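Local coordinates for protein lectin (Cicer arietinum, PDB 3V6N) that agglutinates red blood cells as a seed albumin of the four-bladed hemopexin fold, and binds calcium and sodium ions, at residues Phe10-Asn15 with Tyr88-Asp93; Gly166-Ala171 with Gly190-Arg195; Lys181-Tyr186 with Phe198-Thr203. One frame throughout, in Å; residues are numbered along the deposited sequence.

Contact 1: Phe10-Asn15 with Tyr88-Asp93; sequences FRSSRN and YAPHSD
Phe10 and Tyr88 share one first torsion: in each, CG sits between the backbone N and the carbonyl carbon (chi1 71° and 59°). This turns the two rings toward each other. They form a T-shaped (edge-to-face) pair with centroids 4.6 Å apart and planes at 59°. Phe10 CE2 is the leading atom. It lies over the centre of the Tyr88 face and comes to 3.5 Å from Tyr88 CE1. Phe10 also stacks on Tyr19 of its own sheet.

The hydroxyl of Tyr88 reaches the backbone beyond strand 6-11. Ser13 N gives it a weak, bent hydrogen bond, 3.1 Å from Ser13 N to Tyr88 OH. The same hydroxyl is hydrogen-bonded to Asp69. Ser12 OG holds the next bend as an ST turn, accepting from Arg14 N at 3.1 Å.

Pro90 fills the middle. Its CG meets Ser13 OG at 3.7 Å, and Pro90 CB meets Arg14 CG at 4.0 Å. Ser13 OG has its hydrogen-bond partner in Asn73. Arg14 bends at chi2, which carries its guanidinium flat over one face of His91. The two centres are 4.7 Å apart, and Arg14 NH1 is 3.7 Å from His91 CD2. His91 is the third residue of the type II turn Ala89-Ser92.

The contact joins two neighbouring blades of the propeller: the end of the first blade's strand 6-11 and the loop that follows strand 82-87 of the second. It is aromatic and buried near Phe10, and exposed near Arg14. His91 NE2 is hydrogen-bonded to Glu17, whose charge would favour a protonated imidazole. The arginine lying on the ring would oppose it, so the two influences may partly cancel.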
ATOM      1  N   PHE A  10     -14.407   0.256  14.809  1.00 11.94           N
ATOM      2  CA  PHE A  10     -14.101  -0.790  15.779  1.00 11.87           C
ATOM      3  C   PHE A  10     -14.404  -0.320  17.200  1.00 12.11           C
ATOM      4  O   PHE A  10     -14.305   0.871  17.517  1.00 12.13           O
ATOM      5  CB  PHE A  10     -12.676  -1.363  15.607  1.00 11.86           C
ATOM      6  CG  PHE A  10     -11.550  -0.426  16.017  1.00 11.91           C
ATOM      7  CD1 PHE A  10     -10.912   0.382  15.069  1.00 11.73           C
ATOM      8  CD2 PHE A  10     -11.080  -0.403  17.334  1.00 11.92           C
ATOM      9  CE1 PHE A  10      -9.854   1.207  15.433  1.00 11.94           C
ATOM     10  CE2 PHE A  10     -10.034   0.447  17.705  1.00 12.12           C
ATOM     11  CZ  PHE A  10      -9.414   1.247  16.751  1.00 11.91           C
ATOM     12  N   ARG A  11     -14.813  -1.263  18.031  1.00 12.10           N
ATOM     13  CA  ARG A  11     -15.068  -1.027  19.438  1.00 12.54           C
ATOM     14  C   ARG A  11     -13.738  -0.802  20.149  1.00 12.57           C
ATOM     15  O   ARG A  11     -12.798  -1.562  19.927  1.00 12.03           O
ATOM     16  CB  ARG A  11     -15.727  -2.284  20.018  1.00 12.93           C
ATOM     17  CG  ARG A  11     -16.074  -2.183  21.490  1.00 13.71           C
ATOM     18  CD  ARG A  11     -16.685  -3.461  22.026  1.00 14.02           C
ATOM     19  NE  ARG A  11     -15.828  -4.624  21.793  1.00 13.96           N
ATOM     20  CZ  ARG A  11     -16.257  -5.873  21.871  1.00 14.35           C
ATOM     21  NH1 ARG A  11     -17.540  -6.112  22.166  1.00 14.61           N
ATOM     22  NH2 ARG A  11     -15.423  -6.879  21.632  1.00 14.13           N
ATOM     23  N   SER A  12     -13.654   0.232  20.984  1.00 12.84           N
ATOM     24  CA  SER A  12     -12.500   0.421  21.879  1.00 13.44           C
ATOM     25  C   SER A  12     -12.515  -0.521  23.085  1.00 14.14           C
ATOM     26  O   SER A  12     -13.573  -1.019  23.491  1.00 13.75           O
ATOM     27  CB  SER A  12     -12.466   1.845  22.411  1.00 13.63           C
ATOM     28  OG  SER A  12     -11.270   2.077  23.151  1.00 13.92           O
ATOM     29  N   SER A  13     -11.338  -0.744  23.671  1.00 14.91           N
ATOM     30  CA  SER A  13     -11.246  -1.430  24.976  1.00 16.40           C
ATOM     31  C   SER A  13     -11.764  -0.553  26.128  1.00 16.93           C
ATOM     32  O   SER A  13     -12.087  -1.067  27.200  1.00 17.68           O
ATOM     33  CB  SER A  13      -9.812  -1.853  25.283  1.00 16.97           C
ATOM     34  OG  SER A  13      -8.990  -0.693  25.399  1.00 17.57           O
ATOM     35  N   ARG A  14     -11.817   0.763  25.927  1.00 17.10           N
ATOM     36  CA  ARG A  14     -12.508   1.644  26.881  1.00 17.87           C
ATOM     37  C   ARG A  14     -14.047   1.483  26.772  1.00 17.63           C
ATOM     38  O   ARG A  14     -14.599   1.501  25.661  1.00 15.97           O
ATOM     39  CB  ARG A  14     -12.114   3.107  26.650  1.00 18.71           C
ATOM     40  CG  ARG A  14     -10.609   3.366  26.714  1.00 20.00           C
ATOM     41  CD  ARG A  14     -10.161   3.260  28.159  1.00 21.86           C
ATOM     42  NE  ARG A  14      -8.721   3.434  28.328  1.00 22.74           N
ATOM     43  CZ  ARG A  14      -8.140   4.576  28.675  1.00 23.23           C
ATOM     44  NH1 ARG A  14      -8.866   5.673  28.877  1.00 22.80           N
ATOM     45  NH2 ARG A  14      -6.823   4.608  28.820  1.00 24.55           N
ATOM     46  N   ASN A  15     -14.706   1.329  27.925  1.00 17.70           N
ATOM     47  CA  ASN A  15     -16.164   1.203  28.019  1.00 18.23           C
ATOM     48  C   ASN A  15     -16.918   2.246  27.196  1.00 17.16           C
ATOM     49  O   ASN A  15     -16.654   3.443  27.312  1.00 17.13           O
ATOM     50  CB  ASN A  15     -16.632   1.292  29.495  1.00 19.96           C
ATOM     51  CG  ASN A  15     -16.128   0.129  30.366  1.00 21.76           C
ATOM     52  OD1 ASN A  15     -15.680  -0.900  29.860  1.00 22.52           O
ATOM     53  ND2 ASN A  15     -16.212   0.296  31.702  1.00 22.30           N
ATOM     54  N   TYR A  88      -3.678   0.470  18.979  1.00 15.58           N
ATOM     55  CA  TYR A  88      -4.317   1.788  18.865  1.00 16.14           C
ATOM     56  C   TYR A  88      -4.241   2.624  20.156  1.00 16.78           C
ATOM     57  O   TYR A  88      -4.702   3.773  20.188  1.00 16.65           O
ATOM     58  CB  TYR A  88      -5.762   1.681  18.333  1.00 15.39           C
ATOM     59  CG  TYR A  88      -6.709   0.836  19.176  1.00 15.57           C
ATOM     60  CD1 TYR A  88      -6.878  -0.532  18.911  1.00 15.58           C
ATOM     61  CD2 TYR A  88      -7.453   1.402  20.219  1.00 15.38           C
ATOM     62  CE1 TYR A  88      -7.734  -1.308  19.660  1.00 15.31           C
ATOM     63  CE2 TYR A  88      -8.309   0.630  20.993  1.00 15.52           C
ATOM     64  CZ  TYR A  88      -8.455  -0.716  20.705  1.00 15.90           C
ATOM     65  OH  TYR A  88      -9.309  -1.499  21.445  1.00 16.01           O
ATOM     66  N   ALA A  89      -3.662   2.039  21.210  1.00 17.63           N
ATOM     67  CA  ALA A  89      -3.227   2.785  22.405  1.00 18.84           C
ATOM     68  C   ALA A  89      -4.187   3.912  22.798  1.00 19.15           C
ATOM     69  O   ALA A  89      -3.836   5.086  22.681  1.00 18.25           O
ATOM     70  CB  ALA A  89      -1.829   3.356  22.173  1.00 19.66           C
ATOM     71  N   PRO A  90      -5.392   3.552  23.277  1.00 19.94           N
ATOM     72  CA  PRO A  90      -6.484   4.506  23.470  1.00 21.23           C
ATOM     73  C   PRO A  90      -6.100   5.699  24.325  1.00 23.29           C
ATOM     74  O   PRO A  90      -5.527   5.521  25.409  1.00 23.56           O
ATOM     75  CB  PRO A  90      -7.548   3.691  24.211  1.00 20.78           C
ATOM     76  CG  PRO A  90      -7.198   2.266  23.992  1.00 20.59           C
ATOM     77  CD  PRO A  90      -5.718   2.209  23.791  1.00 20.13           C
ATOM     78  N   HIS A  91      -6.404   6.903  23.845  1.00 24.86           N
ATOM     79  CA  HIS A  91      -6.207   8.130  24.633  1.00 27.57           C
ATOM     80  C   HIS A  91      -4.762   8.463  24.880  1.00 30.21           C
ATOM     81  O   HIS A  91      -4.455   9.236  25.784  1.00 31.30           O
ATOM     82  CB  HIS A  91      -6.926   8.036  25.984  1.00 27.38           C
ATOM     83  CG  HIS A  91      -8.422   7.941  25.870  1.00 28.61           C
ATOM     84  ND1 HIS A  91      -9.241   8.929  26.265  1.00 29.64           N
ATOM     85  CD2 HIS A  91      -9.242   6.927  25.372  1.00 28.34           C
ATOM     86  CE1 HIS A  91     -10.519   8.569  26.038  1.00 29.28           C
ATOM     87  NE2 HIS A  91     -10.517   7.345  25.492  1.00 28.77           N
ATOM     88  N   SER A  92      -3.855   7.886  24.098  1.00 32.69           N
ATOM     89  CA  SER A  92      -2.432   8.162  24.285  1.00 33.59           C
ATOM     90  C   SER A  92      -1.685   8.382  22.979  1.00 34.34           C
ATOM     91  O   SER A  92      -2.279   8.414  21.892  1.00 32.79           O
ATOM     92  CB  SER A  92      -1.750   7.075  25.139  1.00 33.65           C
ATOM     93  OG  SER A  92      -1.409   5.938  24.364  1.00 34.94           O
ATOM     94  N   ASP A  93      -0.372   8.533  23.125  1.00 36.28           N
ATOM     95  CA  ASP A  93       0.561   8.865  22.064  1.00 36.96           C
ATOM     96  C   ASP A  93       1.127   7.597  21.435  1.00 33.89           C
ATOM     97  O   ASP A  93       1.756   7.645  20.392  1.00 33.63           O
ATOM     98  CB  ASP A  93       1.725   9.635  22.698  1.00 42.76           C
ATOM     99  CG  ASP A  93       1.996  10.963  22.020  1.00 47.34           C
ATOM    100  OD1 ASP A  93       1.151  11.411  21.206  1.00 50.64           O
ATOM    101  OD2 ASP A  93       3.050  11.570  22.328  1.00 50.69           O
TER

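Contact 2: Gly166-Ala171 with Gly190-Arg195; sequences GTIFEA and GEYYAR
Ile168 and Phe169 make an apolar contact with Tyr192 and Ala194, within the fourth blade of the propeller. The segment 166-171 belongs to the connection from helix 157-160 to strand 175-178, and it lies against strand 192-197. No hydrogen bond crosses between the two segments.

Ile168 leads with its end methyl. CG1 lies between the backbone N and the carbonyl carbon, and the chain then runs extended (chi2 171°) to put CD1 beside the tyrosine. Ile168 CD1 is 3.4 Å from Tyr192 CD2, a close approach, and 3.7 Å from Tyr192 CB. It meets the ring obliquely, near its root. One face of the Tyr192 ring is covered by its own neighbour, Glu191 CG.

Phe169 presents the far end of its ring to the strand. Its CE2 is 3.6 Å from Ala194 CB. Its CZ meets the backbone, 3.9 Å from Tyr193 C. Tyr192 and Ala194 both point toward the loop, as residues two apart on a strand do. Tyr193 points away from the loop. Its ring meets that of Tyr216, in helix 213-216.

The hemopexin blade is a four-stranded antiparallel sheet, and here the incoming connection packs on one side of it. Phe169 also touches Leu187 and Val210, on the strands flanking 192-197.

The loop is shaped by its own bonds. Thr167 OG1 accepts from Phe169 N at 3.2 Å, an ST turn. Gly166 N donates to Glu170 OE1 at 2.9 Å, from above the carboxylate plane. Lys189 NZ is hydrogen-bonded to Ile168 O. Asp174 is one of the four residues of the calcium site, and its side chain lies about 7 Å from that of Phe169.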
ATOM      1  N   GLY A 166     -34.906  -8.465   3.062  1.00 27.78           N
ATOM      2  CA  GLY A 166     -35.854  -7.388   2.776  1.00 28.05           C
ATOM      3  C   GLY A 166     -35.465  -6.019   3.303  1.00 28.35           C
ATOM      4  O   GLY A 166     -36.224  -5.066   3.159  1.00 28.43           O
ATOM      5  N   THR A 167     -34.290  -5.916   3.931  1.00 28.82           N
ATOM      6  CA  THR A 167     -33.757  -4.626   4.388  1.00 27.99           C
ATOM      7  C   THR A 167     -32.636  -4.203   3.438  1.00 28.14           C
ATOM      8  O   THR A 167     -32.186  -5.010   2.630  1.00 28.00           O
ATOM      9  CB  THR A 167     -33.214  -4.685   5.841  1.00 27.91           C
ATOM     10  OG1 THR A 167     -31.937  -5.338   5.858  1.00 26.80           O
ATOM     11  CG2 THR A 167     -34.186  -5.423   6.780  1.00 27.73           C
ATOM     12  N   ILE A 168     -32.179  -2.951   3.542  1.00 28.45           N
ATOM     13  CA  ILE A 168     -31.038  -2.461   2.741  1.00 28.89           C
ATOM     14  C   ILE A 168     -29.721  -3.226   2.995  1.00 28.31           C
ATOM     15  O   ILE A 168     -28.802  -3.185   2.170  1.00 30.48           O
ATOM     16  CB  ILE A 168     -30.781  -0.935   2.929  1.00 29.37           C
ATOM     17  CG1 ILE A 168     -30.419  -0.613   4.389  1.00 29.35           C
ATOM     18  CG2 ILE A 168     -31.980  -0.117   2.456  1.00 30.15           C
ATOM     19  CD1 ILE A 168     -29.947   0.811   4.613  1.00 29.19           C
ATOM     20  N   PHE A 169     -29.635  -3.925   4.120  1.00 26.21           N
ATOM     21  CA  PHE A 169     -28.421  -4.662   4.483  1.00 25.62           C
ATOM     22  C   PHE A 169     -28.284  -6.029   3.807  1.00 25.69           C
ATOM     23  O   PHE A 169     -27.240  -6.679   3.912  1.00 25.50           O
ATOM     24  CB  PHE A 169     -28.338  -4.817   6.007  1.00 24.53           C
ATOM     25  CG  PHE A 169     -28.270  -3.511   6.740  1.00 24.78           C
ATOM     26  CD1 PHE A 169     -27.102  -2.740   6.713  1.00 23.81           C
ATOM     27  CD2 PHE A 169     -29.377  -3.033   7.444  1.00 24.59           C
ATOM     28  CE1 PHE A 169     -27.039  -1.529   7.388  1.00 23.66           C
ATOM     29  CE2 PHE A 169     -29.312  -1.821   8.124  1.00 24.27           C
ATOM     30  CZ  PHE A 169     -28.145  -1.068   8.093  1.00 23.93           C
ATOM     31  N   GLU A 170     -29.333  -6.451   3.107  1.00 25.98           N
ATOM     32  CA  GLU A 170     -29.376  -7.763   2.484  1.00 26.90           C
ATOM     33  C   GLU A 170     -28.243  -7.965   1.471  1.00 26.15           C
ATOM     34  O   GLU A 170     -27.677  -9.050   1.375  1.00 25.83           O
ATOM     35  CB  GLU A 170     -30.738  -7.959   1.812  1.00 28.93           C
ATOM     36  CG  GLU A 170     -31.139  -9.400   1.585  1.00 29.83           C
ATOM     37  CD  GLU A 170     -32.305  -9.531   0.624  1.00 31.61           C
ATOM     38  OE1 GLU A 170     -33.276  -8.745   0.729  1.00 31.06           O
ATOM     39  OE2 GLU A 170     -32.242 -10.430  -0.243  1.00 33.60           O
ATOM     40  N   ALA A 171     -27.907  -6.922   0.726  1.00 25.70           N
ATOM     41  CA  ALA A 171     -26.866  -7.031  -0.293  1.00 26.31           C
ATOM     42  C   ALA A 171     -25.534  -6.418   0.132  1.00 25.71           C
ATOM     43  O   ALA A 171     -24.613  -6.335  -0.669  1.00 26.78           O
ATOM     44  CB  ALA A 171     -27.337  -6.426  -1.611  1.00 26.67           C
ATOM     45  N   GLY A 190     -24.944   3.931   4.342  1.00 20.73           N
ATOM     46  CA  GLY A 190     -25.419   5.265   3.985  1.00 22.03           C
ATOM     47  C   GLY A 190     -25.795   6.009   5.247  1.00 22.84           C
ATOM     48  O   GLY A 190     -25.049   5.991   6.216  1.00 21.66           O
ATOM     49  N   GLU A 191     -26.975   6.630   5.249  1.00 25.27           N
ATOM     50  CA  GLU A 191     -27.443   7.377   6.420  1.00 26.72           C
ATOM     51  C   GLU A 191     -28.093   6.490   7.490  1.00 25.62           C
ATOM     52  O   GLU A 191     -28.588   7.009   8.499  1.00 25.36           O
ATOM     53  CB  GLU A 191     -28.403   8.506   5.997  1.00 30.77           C
ATOM     54  CG  GLU A 191     -29.697   8.030   5.339  1.00 34.37           C
ATOM     55  CD  GLU A 191     -30.349   9.073   4.430  1.00 37.98           C
ATOM     56  OE1 GLU A 191     -31.398   8.752   3.815  1.00 40.76           O
ATOM     57  OE2 GLU A 191     -29.826  10.207   4.313  1.00 39.09           O
ATOM     58  N   TYR A 192     -28.077   5.171   7.276  1.00 23.75           N
ATOM     59  CA  TYR A 192     -28.783   4.230   8.143  1.00 23.70           C
ATOM     60  C   TYR A 192     -27.884   3.339   8.998  1.00 21.59           C
ATOM     61  O   TYR A 192     -26.739   3.067   8.652  1.00 20.90           O
ATOM     62  CB  TYR A 192     -29.728   3.333   7.323  1.00 25.40           C
ATOM     63  CG  TYR A 192     -30.720   4.107   6.485  1.00 27.88           C
ATOM     64  CD1 TYR A 192     -31.703   4.901   7.087  1.00 29.02           C
ATOM     65  CD2 TYR A 192     -30.667   4.064   5.092  1.00 28.34           C
ATOM     66  CE1 TYR A 192     -32.613   5.620   6.317  1.00 30.79           C
ATOM     67  CE2 TYR A 192     -31.574   4.774   4.316  1.00 30.93           C
ATOM     68  CZ  TYR A 192     -32.538   5.554   4.933  1.00 31.52           C
ATOM     69  OH  TYR A 192     -33.429   6.263   4.168  1.00 34.30           O
ATOM     70  N   TYR A 193     -28.453   2.871  10.098  1.00 20.08           N
ATOM     71  CA  TYR A 193     -27.850   1.862  10.944  1.00 19.78           C
ATOM     72  C   TYR A 193     -28.942   0.884  11.375  1.00 19.70           C
ATOM     73  O   TYR A 193     -30.137   1.203  11.324  1.00 19.90           O
ATOM     74  CB  TYR A 193     -27.196   2.495  12.192  1.00 19.57           C
ATOM     75  CG  TYR A 193     -28.185   2.771  13.316  1.00 20.39           C
ATOM     76  CD1 TYR A 193     -29.011   3.911  13.283  1.00 21.17           C
ATOM     77  CD2 TYR A 193     -28.332   1.883  14.384  1.00 20.16           C
ATOM     78  CE1 TYR A 193     -29.935   4.157  14.289  1.00 21.26           C
ATOM     79  CE2 TYR A 193     -29.253   2.131  15.397  1.00 20.49           C
ATOM     80  CZ  TYR A 193     -30.047   3.263  15.343  1.00 21.32           C
ATOM     81  OH  TYR A 193     -30.974   3.511  16.342  1.00 22.62           O
ATOM     82  N   ALA A 194     -28.521  -0.313  11.776  1.00 19.61           N
ATOM     83  CA  ALA A 194     -29.360  -1.229  12.535  1.00 19.65           C
ATOM     84  C   ALA A 194     -28.569  -1.703  13.739  1.00 19.79           C
ATOM     85  O   ALA A 194     -27.366  -1.956  13.639  1.00 19.26           O
ATOM     86  CB  ALA A 194     -29.760  -2.422  11.684  1.00 20.36           C
ATOM     87  N   ARG A 195     -29.247  -1.806  14.873  1.00 19.98           N
ATOM     88  CA  ARG A 195     -28.689  -2.443  16.045  1.00 20.80           C
ATOM     89  C   ARG A 195     -29.259  -3.852  16.062  1.00 21.04           C
ATOM     90  O   ARG A 195     -30.453  -4.017  16.220  1.00 21.95           O
ATOM     91  CB  ARG A 195     -29.070  -1.654  17.300  1.00 21.67           C
ATOM     92  CG  ARG A 195     -28.475  -2.161  18.607  1.00 24.06           C
ATOM     93  CD  ARG A 195     -28.733  -1.172  19.745  1.00 25.00           C
ATOM     94  NE  ARG A 195     -30.141  -0.796  19.810  1.00 26.79           N
ATOM     95  CZ  ARG A 195     -31.028  -1.284  20.673  1.00 28.38           C
ATOM     96  NH1 ARG A 195     -30.666  -2.164  21.596  1.00 28.75           N
ATOM     97  NH2 ARG A 195     -32.284  -0.873  20.624  1.00 29.00           N
TER

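Contact 3: Lys181-Tyr186 with Phe198-Thr203; sequences KTNEAY and FTPGST. With SO4 (sulfate ion), chain H.
Asn183 and Phe198 are joined by one backbone hydrogen bond. Phe198 N donates to Asn183 O at 2.9 Å with an N-H...O angle of 161°. It carries the pairing of strands 184-189 and 192-197 just past their ends. Asn183 stands in the type II turn Lys181-Glu184, and its positive phi suits that place.

The ring contacts come next. CG of Phe198 lies between its backbone N and carbonyl carbon (chi1 67°), which folds the ring back over the turn. Asn183 CA sits over one face in a CH-pi contact, 4.2 Å from the ring centroid. Phe198 CE1 also meets Ala185 CB at 4.0 Å.

The side chain of Asn183 packs closely on the other backbone: its CB is 3.1 Å from Phe198 O. Asn183 OD1 meets Pro200 CD more loosely, at 4.0 Å, the two side chains crossing at about a right angle. That carboxamide oxygen is hydrogen-bonded to Thr127.

One ion is bound beside the contact. The type II turn Thr199-Ser202 presents Gly201 N to a sulfate, 2.8 Å from Gly201 N to O2 of the ion. Tyr133 and Tyr140 hold the same sulfate through their hydroxyls. It probably comes from the crystallisation liquor.

The contact lies in the fourth hemopexin blade, where the loop toward strand 210-212 begins, and it faces the third. Phe198 meets Phe124 of strand 122-125 edge-to-face. Pro200 touches Ser126 and Thr127, in the loop between that strand and strand 131-136.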
ATOM      1  N   LYS A 181     -22.279  -3.952  25.034  1.00 23.55           N
ATOM      2  CA  LYS A 181     -23.399  -4.764  25.531  1.00 26.09           C
ATOM      3  C   LYS A 181     -23.371  -6.107  24.808  1.00 25.79           C
ATOM      4  O   LYS A 181     -23.422  -6.152  23.572  1.00 24.11           O
ATOM      5  CB  LYS A 181     -24.744  -4.057  25.323  1.00 28.28           C
ATOM      6  CG  LYS A 181     -24.844  -2.678  25.973  1.00 34.03           C
ATOM      7  CD  LYS A 181     -24.561  -2.715  27.483  1.00 38.60           C
ATOM      8  CE  LYS A 181     -24.528  -1.324  28.123  1.00 40.21           C
ATOM      9  NZ  LYS A 181     -25.848  -0.614  28.097  1.00 41.92           N
ATOM     10  N   THR A 182     -23.249  -7.189  25.581  1.00 26.69           N
ATOM     11  CA  THR A 182     -23.072  -8.551  25.037  1.00 27.62           C
ATOM     12  C   THR A 182     -24.061  -8.901  23.926  1.00 25.65           C
ATOM     13  O   THR A 182     -25.253  -8.683  24.056  1.00 25.19           O
ATOM     14  CB  THR A 182     -23.169  -9.629  26.145  1.00 29.18           C
ATOM     15  OG1 THR A 182     -22.133  -9.412  27.101  1.00 31.85           O
ATOM     16  CG2 THR A 182     -23.007 -11.032  25.570  1.00 29.73           C
ATOM     17  N   ASN A 183     -23.526  -9.444  22.840  1.00 26.11           N
ATOM     18  CA  ASN A 183     -24.310  -9.983  21.726  1.00 26.12           C
ATOM     19  C   ASN A 183     -25.101  -8.921  20.958  1.00 24.81           C
ATOM     20  O   ASN A 183     -26.110  -9.231  20.328  1.00 25.46           O
ATOM     21  CB  ASN A 183     -25.217 -11.141  22.193  1.00 28.07           C
ATOM     22  CG  ASN A 183     -24.439 -12.418  22.510  1.00 30.37           C
ATOM     23  OD1 ASN A 183     -23.343 -12.657  21.989  1.00 32.70           O
ATOM     24  ND2 ASN A 183     -25.017 -13.255  23.360  1.00 30.54           N
ATOM     25  N   GLU A 184     -24.647  -7.671  21.022  1.00 23.13           N
ATOM     26  CA  GLU A 184     -25.168  -6.619  20.152  1.00 21.56           C
ATOM     27  C   GLU A 184     -24.066  -6.059  19.273  1.00 19.57           C
ATOM     28  O   GLU A 184     -22.884  -6.064  19.643  1.00 19.06           O
ATOM     29  CB  GLU A 184     -25.831  -5.484  20.938  1.00 22.52           C
ATOM     30  CG  GLU A 184     -27.169  -5.864  21.544  1.00 24.42           C
ATOM     31  CD  GLU A 184     -27.908  -4.700  22.172  1.00 26.27           C
ATOM     32  OE1 GLU A 184     -27.554  -3.506  21.951  1.00 26.22           O
ATOM     33  OE2 GLU A 184     -28.883  -4.995  22.888  1.00 28.45           O
ATOM     34  N   ALA A 185     -24.480  -5.583  18.107  1.00 17.37           N
ATOM     35  CA  ALA A 185     -23.589  -5.037  17.115  1.00 15.96           C
ATOM     36  C   ALA A 185     -24.359  -3.991  16.318  1.00 15.39           C
ATOM     37  O   ALA A 185     -25.598  -4.042  16.234  1.00 15.44           O
ATOM     38  CB  ALA A 185     -23.074  -6.144  16.209  1.00 15.84           C
ATOM     39  N   TYR A 186     -23.623  -3.043  15.751  1.00 14.33           N
ATOM     40  CA  TYR A 186     -24.192  -2.026  14.894  1.00 14.07           C
ATOM     41  C   TYR A 186     -23.739  -2.262  13.458  1.00 13.72           C
ATOM     42  O   TYR A 186     -22.564  -2.545  13.205  1.00 13.44           O
ATOM     43  CB  TYR A 186     -23.761  -0.629  15.342  1.00 13.84           C
ATOM     44  CG  TYR A 186     -24.222  -0.242  16.738  1.00 14.45           C
ATOM     45  CD1 TYR A 186     -25.400   0.491  16.936  1.00 14.61           C
ATOM     46  CD2 TYR A 186     -23.483  -0.608  17.860  1.00 14.09           C
ATOM     47  CE1 TYR A 186     -25.820   0.845  18.218  1.00 14.82           C
ATOM     48  CE2 TYR A 186     -23.900  -0.260  19.132  1.00 14.40           C
ATOM     49  CZ  TYR A 186     -25.060   0.472  19.305  1.00 14.52           C
ATOM     50  OH  TYR A 186     -25.448   0.814  20.579  1.00 15.09           O
ATOM     51  N   PHE A 198     -27.318 -10.857  18.233  1.00 31.42           N
ATOM     52  CA  PHE A 198     -26.867 -12.081  17.561  1.00 31.51           C
ATOM     53  C   PHE A 198     -26.473 -13.141  18.594  1.00 31.11           C
ATOM     54  O   PHE A 198     -26.095 -12.808  19.721  1.00 29.63           O
ATOM     55  CB  PHE A 198     -25.717 -11.796  16.554  1.00 31.24           C
ATOM     56  CG  PHE A 198     -24.426 -11.339  17.201  1.00 31.65           C
ATOM     57  CD1 PHE A 198     -24.236 -10.007  17.552  1.00 31.17           C
ATOM     58  CD2 PHE A 198     -23.403 -12.248  17.468  1.00 31.39           C
ATOM     59  CE1 PHE A 198     -23.057  -9.592  18.164  1.00 32.06           C
ATOM     60  CE2 PHE A 198     -22.222 -11.845  18.074  1.00 30.91           C
ATOM     61  CZ  PHE A 198     -22.046 -10.512  18.427  1.00 32.76           C
ATOM     62  N   THR A 199     -26.616 -14.407  18.204  1.00 31.60           N
ATOM     63  CA  THR A 199     -26.107 -15.548  18.967  1.00 31.71           C
ATOM     64  C   THR A 199     -25.219 -16.380  18.043  1.00 31.68           C
ATOM     65  O   THR A 199     -25.705 -16.953  17.063  1.00 30.52           O
ATOM     66  CB  THR A 199     -27.250 -16.422  19.515  1.00 33.29           C
ATOM     67  OG1 THR A 199     -28.073 -15.632  20.379  1.00 32.75           O
ATOM     68  CG2 THR A 199     -26.697 -17.633  20.297  1.00 33.21           C
ATOM     69  N   PRO A 200     -23.908 -16.418  18.334  1.00 32.52           N
ATOM     70  CA  PRO A 200     -22.923 -17.137  17.520  1.00 33.32           C
ATOM     71  C   PRO A 200     -23.337 -18.580  17.260  1.00 35.27           C
ATOM     72  O   PRO A 200     -23.708 -19.295  18.198  1.00 34.10           O
ATOM     73  CB  PRO A 200     -21.666 -17.101  18.395  1.00 32.92           C
ATOM     74  CG  PRO A 200     -21.807 -15.840  19.176  1.00 31.87           C
ATOM     75  CD  PRO A 200     -23.275 -15.703  19.458  1.00 32.28           C
ATOM     76  N   GLY A 201     -23.296 -18.986  15.990  1.00 37.06           N
ATOM     77  CA  GLY A 201     -23.588 -20.362  15.596  1.00 38.34           C
ATOM     78  C   GLY A 201     -25.070 -20.689  15.521  1.00 41.92           C
ATOM     79  O   GLY A 201     -25.445 -21.809  15.173  1.00 39.87           O
ATOM     80  N   SER A 202     -25.920 -19.715  15.831  1.00 44.26           N
ATOM     81  CA  SER A 202     -27.365 -19.934  15.795  1.00 48.13           C
ATOM     82  C   SER A 202     -28.067 -18.946  14.870  1.00 50.98           C
ATOM     83  O   SER A 202     -27.942 -17.733  15.032  1.00 50.52           O
ATOM     84  CB  SER A 202     -27.955 -19.884  17.207  1.00 46.69           C
ATOM     85  OG  SER A 202     -29.363 -19.740  17.174  1.00 46.16           O
ATOM     86  N   THR A 203     -28.792 -19.487  13.892  1.00 56.52           N
ATOM     87  CA  THR A 203     -29.583 -18.692  12.956  1.00 61.44           C
ATOM     88  C   THR A 203     -30.774 -18.074  13.700  1.00 64.78           C
ATOM     89  O   THR A 203     -31.882 -18.614  13.717  1.00 65.11           O
ATOM     90  CB  THR A 203     -29.997 -19.515  11.700  1.00 63.36           C
ATOM     91  OG1 THR A 203     -31.149 -18.931  11.082  1.00 65.96           O
ATOM     92  CG2 THR A 203     -30.310 -20.976  12.053  1.00 63.25           C
TER
HETATM   93  S   SO4 H 233     -23.594 -17.317  12.453  1.00 21.00           S
HETATM   94  O1  SO4 H 233     -24.873 -18.056  12.504  1.00 26.94           O
HETATM   95  O2  SO4 H 233     -22.854 -17.485  13.713  1.00 22.70           O
HETATM   96  O3  SO4 H 233     -22.804 -17.823  11.325  1.00 23.34           O
HETATM   97  O4  SO4 H 233     -24.029 -15.924  12.283  1.00 25.16           O

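Overall arrangement
From the N terminus, contact 1 comes first. It closes a long loop from strand 6-11 to the segment 88-93, so it ties the first blade to the second. Contact 1 closes before contacts 2 and 3 open, and both of these lie in the fourth blade. Their segments alternate along the chain: 166-171, 181-186, 190-195, 198-203. The two loops therefore cross. Contact 2 ties the incoming connection to strand 192-197, and contact 3 ties the start of strand 184-189 to the loop after 192-197. They touch through a long, weak ion pair, Arg195 with Glu184, and through Tyr193 on Tyr186. Contacts 1 and 2 lie on opposite sides of the chain's centre, their own centres 27 Å apart.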